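Local coordinates for protein FMN-dependent nitronate monooxygenase (Shewanella oneidensis, PDB 5LSM) that probably oxidises propionate 3-nitronate with molecular oxygen, using bound FMN, to give 3-oxopropanoate together with nitrate and nitrite, at residues Ala57-Thr62 with Ala122-Glu127; Thr154-Glu159 with Thr192-Thr197; Trp163-Gly168 with Val208-Ile213; His253-Gln258 with Gly315-Ser320. All coordinates share one frame; numbering follows the deposited sequence.

Contact 1 of 4, residues Ala57-Thr62 with Ala122-Glu127; sequences AIRSQT and AKFKPE
Arg-59 reaches out from the end of helix 48-59 and divides its guanidinium between Phe-124 and Glu-127. NH2 of Arg-59 donates to Phe-124 O at 3.2 Å, nearly straight (172°); the oxygen lies at the guanidinium edge, while the nitrogen stands above the carbonyl plane. NH2 of Arg-59 also forms a salt bridge with OE2 of Glu-127 (3.1 Å), approaching on the syn side, and weaker bonds run from NH1 and NH2 to OE1. Guanidinium and carboxylate are turned 72° apart, so this is no flat two-pronged pairing. A water closes the ring, 2.7 Å from NE of Arg-59 and 3.0 Å from Phe-124 O. Nearer the backbone, CG of Arg-59 slides past CD1 of Phe-124 at 4.0 Å, and a bend at chi2 (-56°) turns the chain beyond it. In the second shell, Ile-66 N donates to OE1 of Glu-127, whose backbone pairs with Lys-150, and the Phe-124 ring rests on Leu-55 and Thr-56. The contact ties two helices of the TIM barrel together just ahead of strands 66-71 and 128-132. Phe-124 O lies at the close of a weakly bonded helix, where some negative potential may gather, so the arginine probably offsets that as well as the carboxylate.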
loop_
_atom_site.group_PDB
_atom_site.type_symbol
_atom_site.label_atom_id
_atom_site.label_comp_id
_atom_site.label_asym_id
_atom_site.label_seq_id
_atom_site.Cartn_x
_atom_site.Cartn_y
_atom_site.Cartn_z
ATOM N N ALA A 57 7.869 -33.698 -14.846
ATOM C CA ALA A 57 9.031 -32.916 -15.271
ATOM C C ALA A 57 9.806 -32.301 -14.094
ATOM O O ALA A 57 11.035 -32.276 -14.110
ATOM C CB ALA A 57 8.624 -31.836 -16.257
ATOM N N ILE A 58 9.111 -31.839 -13.063
ATOM C CA ILE A 58 9.813 -31.318 -11.887
ATOM C C ILE A 58 10.601 -32.420 -11.177
ATOM O O ILE A 58 11.782 -32.242 -10.862
ATOM C CB ILE A 58 8.855 -30.619 -10.904
ATOM C CG1 ILE A 58 8.402 -29.274 -11.493
ATOM C CG2 ILE A 58 9.529 -30.395 -9.552
ATOM C CD1 ILE A 58 7.099 -28.749 -10.908
ATOM N N ARG A 59 9.990 -33.592 -11.024
ATOM C CA ARG A 59 10.570 -34.636 -10.180
ATOM C C ARG A 59 11.766 -35.336 -10.815
ATOM O O ARG A 59 12.569 -35.944 -10.118
ATOM C CB ARG A 59 9.512 -35.657 -9.755
ATOM C CG ARG A 59 8.550 -35.135 -8.694
ATOM C CD ARG A 59 9.244 -34.617 -7.429
ATOM N NE ARG A 59 8.368 -34.746 -6.254
ATOM C CZ ARG A 59 8.397 -33.958 -5.176
ATOM N NH1 ARG A 59 9.290 -32.980 -5.071
ATOM N NH2 ARG A 59 7.546 -34.175 -4.178
ATOM N N SER A 60 11.946 -35.189 -12.117
ATOM C CA SER A 60 13.057 -35.858 -12.752
ATOM C C SER A 60 14.241 -34.932 -12.965
ATOM O O SER A 60 15.150 -35.261 -13.719
ATOM C CB SER A 60 12.608 -36.475 -14.068
ATOM O OG SER A 60 12.083 -35.487 -14.908
ATOM N N GLN A 61 14.212 -33.750 -12.348
ATOM C CA GLN A 61 15.373 -32.841 -12.368
ATOM C C GLN A 61 15.805 -32.421 -10.964
ATOM O O GLN A 61 16.900 -31.877 -10.781
ATOM C CB GLN A 61 15.070 -31.592 -13.222
ATOM C CG GLN A 61 15.189 -31.812 -14.727
ATOM C CD GLN A 61 15.163 -30.519 -15.556
ATOM O OE1 GLN A 61 15.702 -29.484 -15.159
ATOM N NE2 GLN A 61 14.577 -30.598 -16.737
ATOM N N THR A 62 14.913 -32.586 -9.992
ATOM C CA THR A 62 15.225 -32.278 -8.590
ATOM C C THR A 62 14.362 -33.114 -7.657
ATOM O O THR A 62 13.278 -33.537 -8.020
ATOM C CB THR A 62 15.023 -30.778 -8.248
ATOM O OG1 THR A 62 15.223 -30.570 -6.846
ATOM C CG2 THR A 62 13.607 -30.301 -8.622
ATOM N N ALA A 122 -1.680 -36.869 -5.171
ATOM C CA ALA A 122 -1.410 -37.920 -4.198
ATOM C C ALA A 122 -0.227 -38.775 -4.639
ATOM O O ALA A 122 0.501 -39.283 -3.806
ATOM C CB ALA A 122 -2.641 -38.782 -4.004
ATOM N N LYS A 123 -0.048 -38.935 -5.953
ATOM C CA LYS A 123 1.090 -39.688 -6.505
ATOM C C LYS A 123 2.437 -39.016 -6.205
ATOM O O LYS A 123 3.424 -39.694 -5.940
ATOM C CB LYS A 123 0.926 -39.879 -8.022
ATOM N N PHE A 124 2.464 -37.684 -6.201
ATOM C CA PHE A 124 3.721 -36.939 -6.068
ATOM C C PHE A 124 4.026 -36.482 -4.644
ATOM O O PHE A 124 5.191 -36.388 -4.272
ATOM C CB PHE A 124 3.737 -35.742 -7.029
ATOM C CG PHE A 124 3.703 -36.139 -8.472
ATOM C CD1 PHE A 124 4.850 -36.599 -9.104
ATOM C CD2 PHE A 124 2.504 -36.186 -9.159
ATOM C CE1 PHE A 124 4.809 -37.050 -10.410
ATOM C CE2 PHE A 124 2.462 -36.595 -10.481
ATOM C CZ PHE A 124 3.613 -37.037 -11.104
ATOM N N LYS A 125 2.992 -36.180 -3.861
ATOM C CA LYS A 125 3.147 -35.786 -2.439
ATOM C C LYS A 125 4.045 -34.571 -2.217
ATOM O O LYS A 125 5.132 -34.694 -1.661
ATOM C CB LYS A 125 3.640 -36.956 -1.598
ATOM C CG LYS A 125 2.587 -38.037 -1.409
ATOM C CD LYS A 125 2.880 -38.883 -0.185
ATOM C CE LYS A 125 4.257 -39.522 -0.267
ATOM N NZ LYS A 125 4.327 -40.729 0.599
ATOM N N PRO A 126 3.564 -33.384 -2.631
ATOM C CA PRO A 126 4.298 -32.125 -2.575
ATOM C C PRO A 126 4.665 -31.718 -1.169
ATOM O O PRO A 126 3.847 -31.787 -0.279
ATOM C CB PRO A 126 3.307 -31.115 -3.149
ATOM C CG PRO A 126 2.428 -31.913 -4.030
ATOM C CD PRO A 126 2.282 -33.233 -3.340
ATOM N N GLU A 127 5.854 -31.172 -1.016
ATOM C CA GLU A 127 6.316 -30.716 0.277
ATOM C C GLU A 127 5.423 -29.588 0.770
ATOM O O GLU A 127 5.022 -29.547 1.937
ATOM C CB GLU A 127 7.779 -30.278 0.186
ATOM C CG GLU A 127 8.756 -31.439 -0.059
ATOM C CD GLU A 127 8.625 -32.069 -1.454
ATOM O OE1 GLU A 127 8.173 -31.384 -2.408
ATOM O OE2 GLU A 127 8.983 -33.255 -1.608
HETATM O O HOH W 1 7.338 -37.218 -6.203
#

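Contact 2 of 4, residues Thr154-Glu159 with Thr192-Thr197; sequences TATTVE and TEQLGT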
loop_
_atom_site.group_PDB
_atom_site.type_symbol
_atom_site.label_atom_id
_atom_site.label_comp_id
_atom_site.label_asym_id
_atom_site.label_seq_id
_atom_site.Cartn_x
_atom_site.Cartn_y
_atom_site.Cartn_z
ATOM N N THR A 154 -3.007 -17.487 1.489
ATOM C CA THR A 154 -2.759 -16.055 1.456
ATOM C C THR A 154 -3.770 -15.304 2.357
ATOM O O THR A 154 -4.949 -15.607 2.367
ATOM C CB THR A 154 -2.755 -15.519 -0.011
ATOM O OG1 THR A 154 -1.498 -15.823 -0.648
ATOM C CG2 THR A 154 -2.955 -14.020 -0.047
ATOM N N ALA A 155 -3.267 -14.399 3.184
ATOM C CA ALA A 155 -4.099 -13.490 3.967
ATOM C C ALA A 155 -3.848 -12.070 3.513
ATOM O O ALA A 155 -2.688 -11.666 3.396
ATOM C CB ALA A 155 -3.750 -13.610 5.431
ATOM N N THR A 156 -4.919 -11.310 3.284
ATOM C CA THR A 156 -4.801 -9.870 3.001
ATOM C C THR A 156 -5.261 -8.975 4.142
ATOM O O THR A 156 -5.229 -7.751 4.013
ATOM C CB THR A 156 -5.587 -9.444 1.744
ATOM O OG1 THR A 156 -7.002 -9.586 1.970
ATOM C CG2 THR A 156 -5.142 -10.253 0.522
ATOM N N THR A 157 -5.689 -9.578 5.247
ATOM C CA THR A 157 -6.003 -8.847 6.458
ATOM C C THR A 157 -5.637 -9.716 7.670
ATOM O O THR A 157 -5.409 -10.918 7.538
ATOM C CB THR A 157 -7.513 -8.541 6.556
ATOM O OG1 THR A 157 -8.249 -9.778 6.568
ATOM C CG2 THR A 157 -7.985 -7.664 5.407
ATOM N N VAL A 158 -5.714 -9.120 8.854
ATOM C CA VAL A 158 -5.550 -9.842 10.096
ATOM C C VAL A 158 -6.657 -10.862 10.354
ATOM O O VAL A 158 -6.389 -11.945 10.874
ATOM C CB VAL A 158 -5.431 -8.874 11.299
ATOM C CG1 VAL A 158 -5.377 -9.652 12.603
ATOM C CG2 VAL A 158 -4.172 -8.035 11.153
ATOM N N GLU A 159 -7.893 -10.533 9.996
ATOM C CA GLU A 159 -8.999 -11.481 10.179
ATOM C C GLU A 159 -8.788 -12.730 9.340
ATOM O O GLU A 159 -9.000 -13.838 9.821
ATOM C CB GLU A 159 -10.330 -10.862 9.799
ATOM C CG GLU A 159 -10.901 -9.946 10.860
ATOM C CD GLU A 159 -10.309 -8.546 10.830
ATOM O OE1 GLU A 159 -9.817 -8.103 9.749
ATOM O OE2 GLU A 159 -10.350 -7.887 11.900
ATOM N N THR A 192 -10.891 -1.519 0.726
ATOM C CA THR A 192 -10.339 -0.595 1.727
ATOM C C THR A 192 -9.956 -1.288 3.045
ATOM O O THR A 192 -9.398 -0.662 3.945
ATOM C CB THR A 192 -11.332 0.547 2.058
ATOM O OG1 THR A 192 -12.455 0.027 2.793
ATOM C CG2 THR A 192 -11.806 1.256 0.767
ATOM N N GLU A 193 -10.294 -2.566 3.186
ATOM C CA GLU A 193 -9.849 -3.338 4.348
ATOM C C GLU A 193 -8.407 -3.831 4.210
ATOM O O GLU A 193 -7.748 -4.148 5.210
ATOM C CB GLU A 193 -10.801 -4.498 4.612
ATOM C CG GLU A 193 -12.195 -4.005 4.919
ATOM C CD GLU A 193 -12.927 -4.845 5.929
ATOM O OE1 GLU A 193 -12.896 -6.092 5.810
ATOM O OE2 GLU A 193 -13.599 -4.249 6.796
ATOM N N GLN A 194 -7.896 -3.809 2.986
ATOM C CA GLN A 194 -6.579 -4.343 2.693
ATOM C C GLN A 194 -5.483 -3.296 2.884
ATOM O O GLN A 194 -5.739 -2.095 2.855
ATOM C CB GLN A 194 -6.548 -4.905 1.281
ATOM C CG GLN A 194 -7.452 -6.120 1.124
ATOM C CD GLN A 194 -7.337 -6.759 -0.245
ATOM O OE1 GLN A 194 -6.294 -6.683 -0.904
ATOM N NE2 GLN A 194 -8.418 -7.376 -0.693
ATOM N N LEU A 195 -4.271 -3.781 3.148
ATOM C CA LEU A 195 -3.184 -2.955 3.627
ATOM C C LEU A 195 -1.976 -3.137 2.740
ATOM O O LEU A 195 -1.793 -4.192 2.115
ATOM C CB LEU A 195 -2.784 -3.368 5.045
ATOM C CG LEU A 195 -3.786 -3.449 6.200
ATOM C CD1 LEU A 195 -3.017 -3.418 7.519
ATOM C CD2 LEU A 195 -4.786 -2.319 6.159
ATOM N N GLY A 196 -1.068 -2.178 2.814
ATOM C CA GLY A 196 0.247 -2.353 2.219
ATOM C C GLY A 196 1.146 -3.256 3.033
ATOM O O GLY A 196 0.963 -3.420 4.248
ATOM N N THR A 197 2.165 -3.797 2.376
ATOM C CA THR A 197 3.077 -4.735 3.026
ATOM C C THR A 197 3.599 -4.223 4.368
ATOM O O THR A 197 3.657 -4.975 5.343
ATOM C CB THR A 197 4.252 -5.093 2.110
ATOM O OG1 THR A 197 3.812 -6.047 1.142
ATOM C CG2 THR A 197 5.424 -5.694 2.922
HETATM O O HOH W 2 -3.803 -6.285 2.099
#
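Thr-156 holds OG1 between its backbone N and carbonyl carbon (chi1 67°), while Gln-194 sets CG beside its backbone N (chi1 -66°) and runs out straight; the two side chains meet at a slant. The meeting lies at the C-terminal end of strand 150-155, the cofactor side of the TIM barrel, where the chain turns into helix 158-166. OG1 of Thr-156 sits 3.6 Å from CG of Gln-194, and CB of Thr-156 lies 3.8 Å from CD of Gln-194, a van der Waals fit of hydroxyl and methine against the amide stem. The polar ends look elsewhere: Thr-156 OG1 bonds to Glu-160, and Gln-194 OE1 accepts from Arg-183 NE. With an alanine at Gln-194, Arg-183 NE is likely to lose this acceptor and one flank of Thr-156, whose side chain also touches the FMN-binding Gln-175, to be uncovered. Thr-157 is the N-cap of helix 158-166, its OG1 taking Glu-160 N, and its CG2 rests 3.5 Å from Glu-193 O. Gln-326 of the second subunit bonds to Gln-194 O, so the dimer partner borders this loop. Between the backbones, one water donates to Thr-156 O (2.8 Å) and accepts from Leu-195 N (2.8 Å).

Contact 3 of 4, residues Trp163-Gly168 with Val208-Ile213; sequences WLEARG and VEIPVI
Glu-165 extends fully from helix 158-166 toward Val-208, Glu-209 and Ile-210, its CG opposite the backbone N (chi1 -168°). The stretched chain brings OE2 to the backbone of the facing loop: Glu-209 N donates to it at 2.9 Å, nearly straight (168°), onto the syn lone pair. Val-208 lies across the carboxylate, its CB 3.5 Å from OE2 of Glu-165. Ile-210 instead runs alongside in the reverse direction, so that its CD1 covers CG of Glu-165 at 3.9 Å. The carboxylate thus accepts one backbone N-H while its stem packs on a hydrocarbon branch. Cut back to an alanine, Glu-165 would probably leave Glu-209 N without this acceptor and the Ile-210 methyl without the CG methylene. A water lies 2.8 Å from OE1 of Glu-165, between it and the carboxylate of Glu-209. Gly-168, with positive phi, closes the helix in a Schellman motif, Ala-169 N bonding to Leu-164 O and Gly-168 N to Glu-165 O. The contact joins two neighbouring alpha/beta units of the barrel: helix 158-166 leads into strand 171-175, while 208-213 leaves helix 197-207 for strand 212-215, and Val-208 and Ile-210 both rest on Ile-172 of the strand beside it.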
loop_
_atom_site.group_PDB
_atom_site.type_symbol
_atom_site.label_atom_id
_atom_site.label_comp_id
_atom_site.label_asym_id
_atom_site.label_seq_id
_atom_site.Cartn_x
_atom_site.Cartn_y
_atom_site.Cartn_z
ATOM N N TRP A 163 -8.340 -16.651 10.459
ATOM C CA TRP A 163 -9.185 -17.692 9.895
ATOM C C TRP A 163 -8.321 -18.841 9.398
ATOM O O TRP A 163 -8.654 -19.995 9.602
ATOM C CB TRP A 163 -10.028 -17.155 8.743
ATOM C CG TRP A 163 -11.033 -18.164 8.233
ATOM C CD1 TRP A 163 -12.254 -18.428 8.762
ATOM C CD2 TRP A 163 -10.895 -19.027 7.097
ATOM N NE1 TRP A 163 -12.885 -19.395 8.032
ATOM C CE2 TRP A 163 -12.077 -19.777 7.000
ATOM C CE3 TRP A 163 -9.881 -19.251 6.169
ATOM C CZ2 TRP A 163 -12.290 -20.711 5.994
ATOM C CZ3 TRP A 163 -10.094 -20.184 5.158
ATOM C CH2 TRP A 163 -11.283 -20.908 5.087
ATOM N N LEU A 164 -7.213 -18.510 8.744
ATOM C CA LEU A 164 -6.303 -19.512 8.225
ATOM C C LEU A 164 -5.598 -20.322 9.338
ATOM O O LEU A 164 -5.482 -21.546 9.250
ATOM C CB LEU A 164 -5.277 -18.862 7.308
ATOM C CG LEU A 164 -5.869 -18.257 6.044
ATOM C CD1 LEU A 164 -4.840 -17.417 5.308
ATOM C CD2 LEU A 164 -6.400 -19.350 5.139
ATOM N N GLU A 165 -5.144 -19.641 10.379
ATOM C CA GLU A 165 -4.550 -20.321 11.514
ATOM C C GLU A 165 -5.542 -21.298 12.122
ATOM O O GLU A 165 -5.236 -22.476 12.314
ATOM C CB GLU A 165 -4.124 -19.317 12.558
ATOM C CG GLU A 165 -3.232 -19.895 13.640
ATOM C CD GLU A 165 -2.786 -18.838 14.624
ATOM O OE1 GLU A 165 -3.648 -18.037 15.052
ATOM O OE2 GLU A 165 -1.576 -18.784 14.937
ATOM N N ALA A 166 -6.757 -20.806 12.340
ATOM C CA ALA A 166 -7.822 -21.562 13.000
ATOM C C ALA A 166 -8.197 -22.820 12.222
ATOM O O ALA A 166 -8.604 -23.803 12.799
ATOM C CB ALA A 166 -9.050 -20.671 13.181
ATOM N N ARG A 167 -8.041 -22.775 10.909
ATOM C CA ARG A 167 -8.368 -23.888 10.044
ATOM C C ARG A 167 -7.130 -24.724 9.694
ATOM O O ARG A 167 -7.165 -25.528 8.778
ATOM C CB ARG A 167 -9.027 -23.363 8.764
ATOM C CG ARG A 167 -10.391 -22.716 8.981
ATOM C CD ARG A 167 -11.422 -23.297 8.025
ATOM N NE ARG A 167 -11.305 -24.760 7.955
ATOM C CZ ARG A 167 -11.445 -25.498 6.852
ATOM N NH1 ARG A 167 -11.738 -24.949 5.678
ATOM N NH2 ARG A 167 -11.282 -26.808 6.928
ATOM N N GLY A 168 -6.040 -24.539 10.425
ATOM C CA GLY A 168 -4.934 -25.481 10.388
ATOM C C GLY A 168 -3.798 -25.155 9.429
ATOM O O GLY A 168 -2.918 -25.986 9.224
ATOM N N VAL A 208 -0.698 -13.773 15.067
ATOM C CA VAL A 208 -0.648 -15.230 14.906
ATOM C C VAL A 208 0.614 -15.796 15.528
ATOM O O VAL A 208 1.567 -15.076 15.784
ATOM C CB VAL A 208 -0.734 -15.687 13.422
ATOM C CG1 VAL A 208 -1.947 -15.090 12.743
ATOM C CG2 VAL A 208 0.530 -15.347 12.646
ATOM N N GLU A 209 0.595 -17.092 15.790
ATOM C CA GLU A 209 1.744 -17.766 16.350
ATOM C C GLU A 209 2.536 -18.474 15.268
ATOM O O GLU A 209 3.729 -18.651 15.412
ATOM C CB GLU A 209 1.301 -18.762 17.414
ATOM C CG GLU A 209 0.755 -18.115 18.678
ATOM C CD GLU A 209 -0.194 -19.034 19.428
ATOM O OE1 GLU A 209 -1.334 -18.612 19.721
ATOM O OE2 GLU A 209 0.188 -20.197 19.687
ATOM N N ILE A 210 1.876 -18.845 14.173
ATOM C CA ILE A 210 2.544 -19.539 13.072
ATOM C C ILE A 210 3.416 -18.631 12.197
ATOM O O ILE A 210 3.410 -17.415 12.364
ATOM C CB ILE A 210 1.556 -20.321 12.191
ATOM C CG1 ILE A 210 0.506 -19.387 11.558
ATOM C CG2 ILE A 210 0.913 -21.429 13.014
ATOM C CD1 ILE A 210 -0.556 -20.118 10.754
ATOM N N PRO A 211 4.281 -19.239 11.360
ATOM C CA PRO A 211 5.228 -18.419 10.594
ATOM C C PRO A 211 4.540 -17.591 9.513
ATOM O O PRO A 211 3.550 -18.031 8.933
ATOM C CB PRO A 211 6.149 -19.460 9.948
ATOM C CG PRO A 211 6.035 -20.662 10.832
ATOM C CD PRO A 211 4.624 -20.677 11.294
ATOM N N VAL A 212 5.118 -16.437 9.202
ATOM C CA VAL A 212 4.537 -15.524 8.247
ATOM C C VAL A 212 5.520 -15.255 7.117
ATOM O O VAL A 212 6.696 -14.962 7.340
ATOM C CB VAL A 212 4.110 -14.201 8.917
ATOM C CG1 VAL A 212 3.384 -13.311 7.922
ATOM C CG2 VAL A 212 3.211 -14.480 10.117
ATOM N N ILE A 213 5.029 -15.470 5.906
ATOM C CA ILE A 213 5.751 -15.209 4.665
ATOM C C ILE A 213 5.354 -13.840 4.094
ATOM O O ILE A 213 4.167 -13.544 3.904
ATOM C CB ILE A 213 5.430 -16.300 3.616
ATOM C CG1 ILE A 213 5.830 -17.686 4.154
ATOM C CG2 ILE A 213 6.141 -15.991 2.302
ATOM C CD1 ILE A 213 4.959 -18.837 3.695
HETATM O O HOH W 3 -3.138 -17.003 17.603
#

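Contact 4 of 4, residues His253-Gln258 with Gly315-Ser320; sequences HREALQ and GFWDFS
The Trp-317 indole lays one face on Ala-256 and turns its six-membered edge to Glu-255. Over that face the methyl of Ala-256 makes a CH-pi contact, CB standing 3.9 Å from the centroid of the benzo ring and only 17° off its normal. The methyl is nearest to CE3 of Trp-317 (3.7 Å), displaced from the centre of the six-membered ring toward that atom. CA of Ala-256 comes down on CZ3 of Trp-317 at 3.6 Å, so the ring lies against the helix backbone itself, an approach that the short alanine allows. At the edge, near the ring plane, CG of Glu-255 meets CZ3 of Trp-317 at 3.9 Å; the glutamate crosses the indole at about a right angle, and its carboxylate plane is turned 64° from the ring. Trp-317 reaches this position with CG set between its backbone N and carbonyl carbon (chi1 64°), which swings the indole out of its loop toward helix 251-258. This helix comes after strand 234-237 of the TIM barrel. The loop carrying Trp-317 begins where a Schellman motif at Gly-315 ends helix 301-313, Phe-316 N bonding to Ala-311 O and Gly-315 N to Glu-312 O. The indole thus sets the loop that follows helix 301-313 against helix 251-258. Ser-259 also touches the indole. After the tryptophan the loop folds back on itself, Ser-320 N bonding to Trp-317 O at 3.3 Å, and Ser-320 OG returns to Glu-312 of the preceding helix.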
loop_
_atom_site.group_PDB
_atom_site.type_symbol
_atom_site.label_atom_id
_atom_site.label_comp_id
_atom_site.label_asym_id
_atom_site.label_seq_id
_atom_site.Cartn_x
_atom_site.Cartn_y
_atom_site.Cartn_z
ATOM N N HIS A 253 4.466 -8.760 -22.656
ATOM C CA HIS A 253 4.528 -8.608 -21.192
ATOM C C HIS A 253 5.944 -8.229 -20.722
ATOM O O HIS A 253 6.108 -7.283 -19.976
ATOM C CB HIS A 253 4.074 -9.905 -20.523
ATOM C CG HIS A 253 3.660 -9.754 -19.089
ATOM N ND1 HIS A 253 3.961 -8.640 -18.329
ATOM C CD2 HIS A 253 3.014 -10.608 -18.261
ATOM C CE1 HIS A 253 3.496 -8.806 -17.104
ATOM N NE2 HIS A 253 2.941 -10.003 -17.029
ATOM N N ARG A 254 6.967 -8.906 -21.234
ATOM C CA ARG A 254 8.369 -8.503 -20.979
ATOM C C ARG A 254 8.680 -7.028 -21.329
ATOM O O ARG A 254 9.458 -6.351 -20.628
ATOM C CB ARG A 254 9.324 -9.414 -21.746
ATOM C CG ARG A 254 9.422 -10.821 -21.189
ATOM C CD ARG A 254 10.307 -11.714 -22.051
ATOM N NE ARG A 254 10.638 -12.965 -21.367
ATOM C CZ ARG A 254 11.626 -13.109 -20.481
ATOM N NH1 ARG A 254 12.428 -12.089 -20.182
ATOM N NH2 ARG A 254 11.813 -14.281 -19.887
ATOM N N GLU A 255 8.109 -6.555 -22.432
ATOM C CA GLU A 255 8.388 -5.208 -22.938
ATOM C C GLU A 255 7.738 -4.159 -22.048
ATOM O O GLU A 255 8.291 -3.081 -21.823
ATOM C CB GLU A 255 7.847 -5.067 -24.361
ATOM C CG GLU A 255 8.143 -3.721 -25.017
ATOM C CD GLU A 255 8.600 -3.847 -26.463
ATOM O OE1 GLU A 255 8.726 -4.991 -26.960
ATOM O OE2 GLU A 255 8.850 -2.802 -27.100
ATOM N N ALA A 256 6.542 -4.480 -21.571
ATOM C CA ALA A 256 5.807 -3.598 -20.692
ATOM C C ALA A 256 6.548 -3.452 -19.367
ATOM O O ALA A 256 6.793 -2.333 -18.917
ATOM C CB ALA A 256 4.397 -4.133 -20.475
ATOM N N LEU A 257 6.972 -4.575 -18.783
ATOM C CA LEU A 257 7.758 -4.540 -17.533
ATOM C C LEU A 257 8.990 -3.625 -17.601
ATOM O O LEU A 257 9.422 -3.097 -16.578
ATOM C CB LEU A 257 8.215 -5.942 -17.148
ATOM C CG LEU A 257 7.130 -6.910 -16.700
ATOM C CD1 LEU A 257 7.614 -8.349 -16.867
ATOM C CD2 LEU A 257 6.706 -6.625 -15.267
ATOM N N GLN A 258 9.599 -3.510 -18.775
ATOM C CA GLN A 258 10.875 -2.783 -18.917
ATOM C C GLN A 258 10.653 -1.311 -19.267
ATOM O O GLN A 258 11.519 -0.473 -19.031
ATOM C CB GLN A 258 11.760 -3.441 -19.987
ATOM C CG GLN A 258 12.570 -4.612 -19.461
ATOM C CD GLN A 258 12.957 -5.603 -20.539
ATOM O OE1 GLN A 258 12.121 -6.037 -21.332
ATOM N NE2 GLN A 258 14.219 -5.993 -20.553
ATOM N N GLY A 315 0.935 -6.209 -31.742
ATOM C CA GLY A 315 1.966 -5.622 -30.892
ATOM C C GLY A 315 1.475 -4.554 -29.931
ATOM O O GLY A 315 2.280 -3.811 -29.368
ATOM N N PHE A 316 0.164 -4.482 -29.724
ATOM C CA PHE A 316 -0.404 -3.624 -28.688
ATOM C C PHE A 316 -0.583 -4.430 -27.413
ATOM O O PHE A 316 -1.102 -5.542 -27.450
ATOM C CB PHE A 316 -1.761 -3.088 -29.127
ATOM C CG PHE A 316 -1.693 -2.133 -30.272
ATOM C CD1 PHE A 316 -1.048 -0.910 -30.134
ATOM C CD2 PHE A 316 -2.304 -2.431 -31.478
ATOM C CE1 PHE A 316 -0.992 -0.016 -31.187
ATOM C CE2 PHE A 316 -2.246 -1.545 -32.531
ATOM C CZ PHE A 316 -1.599 -0.329 -32.382
ATOM N N TRP A 317 -0.216 -3.845 -26.275
ATOM C CA TRP A 317 -0.501 -4.479 -24.993
ATOM C C TRP A 317 -1.821 -3.996 -24.375
ATOM O O TRP A 317 -2.115 -4.305 -23.225
ATOM C CB TRP A 317 0.696 -4.358 -24.021
ATOM C CG TRP A 317 1.118 -2.963 -23.571
ATOM C CD1 TRP A 317 0.337 -2.030 -22.968
ATOM C CD2 TRP A 317 2.466 -2.447 -23.508
ATOM N NE1 TRP A 317 1.095 -0.937 -22.601
ATOM C CE2 TRP A 317 2.404 -1.178 -22.906
ATOM C CE3 TRP A 317 3.706 -2.927 -23.926
ATOM C CZ2 TRP A 317 3.524 -0.365 -22.747
ATOM C CZ3 TRP A 317 4.826 -2.112 -23.771
ATOM C CH2 TRP A 317 4.721 -0.847 -23.183
ATOM N N ASP A 318 -2.679 -3.402 -25.212
ATOM C CA ASP A 318 -3.881 -2.673 -24.763
ATOM C C ASP A 318 -4.929 -3.559 -24.080
ATOM O O ASP A 318 -5.741 -3.063 -23.312
ATOM C CB ASP A 318 -4.548 -1.924 -25.947
ATOM C CG ASP A 318 -3.646 -0.814 -26.551
ATOM O OD1 ASP A 318 -2.443 -0.761 -26.212
ATOM O OD2 ASP A 318 -4.134 -0.021 -27.397
ATOM N N PHE A 319 -4.945 -4.853 -24.375
ATOM C CA PHE A 319 -5.969 -5.736 -23.808
ATOM C C PHE A 319 -5.345 -6.933 -23.081
ATOM O O PHE A 319 -5.929 -8.007 -23.028
ATOM C CB PHE A 319 -6.949 -6.191 -24.906
ATOM C CG PHE A 319 -7.824 -5.086 -25.423
ATOM C CD1 PHE A 319 -9.034 -4.800 -24.813
ATOM C CD2 PHE A 319 -7.385 -4.259 -26.441
ATOM C CE1 PHE A 319 -9.808 -3.738 -25.236
ATOM C CE2 PHE A 319 -8.147 -3.189 -26.870
ATOM C CZ PHE A 319 -9.363 -2.934 -26.271
ATOM N N SER A 320 -4.162 -6.732 -22.507
ATOM C CA SER A 320 -3.448 -7.817 -21.842
ATOM C C SER A 320 -3.510 -7.670 -20.309
ATOM O O SER A 320 -3.423 -6.562 -19.789
ATOM C CB SER A 320 -1.996 -7.852 -22.302
ATOM O OG SER A 320 -1.895 -8.163 -23.680
#

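In the fold
Contacts 2 and 3 form a pair: both use helix 158-166, their centres are 14 Å apart, and they touch where Thr-154 O meets CD1 of Leu-164 at 3.5 Å. Contact 2 lies toward the cofactor, the side chain of Thr-156 about 8 Å from FMN, whereas contact 3 sits away from the binding residues. Contact 1 is on the other side of the chain's centre from contact 2, with 32 Å between centres; its Pro-126 side chain is still about 10 Å from that of the FMN-binding Asn-69. Contact 4 is remote from all three, its centre 37 Å from that of contact 3, yet the Ala-256 side chain comes within about 12 Å of FMN.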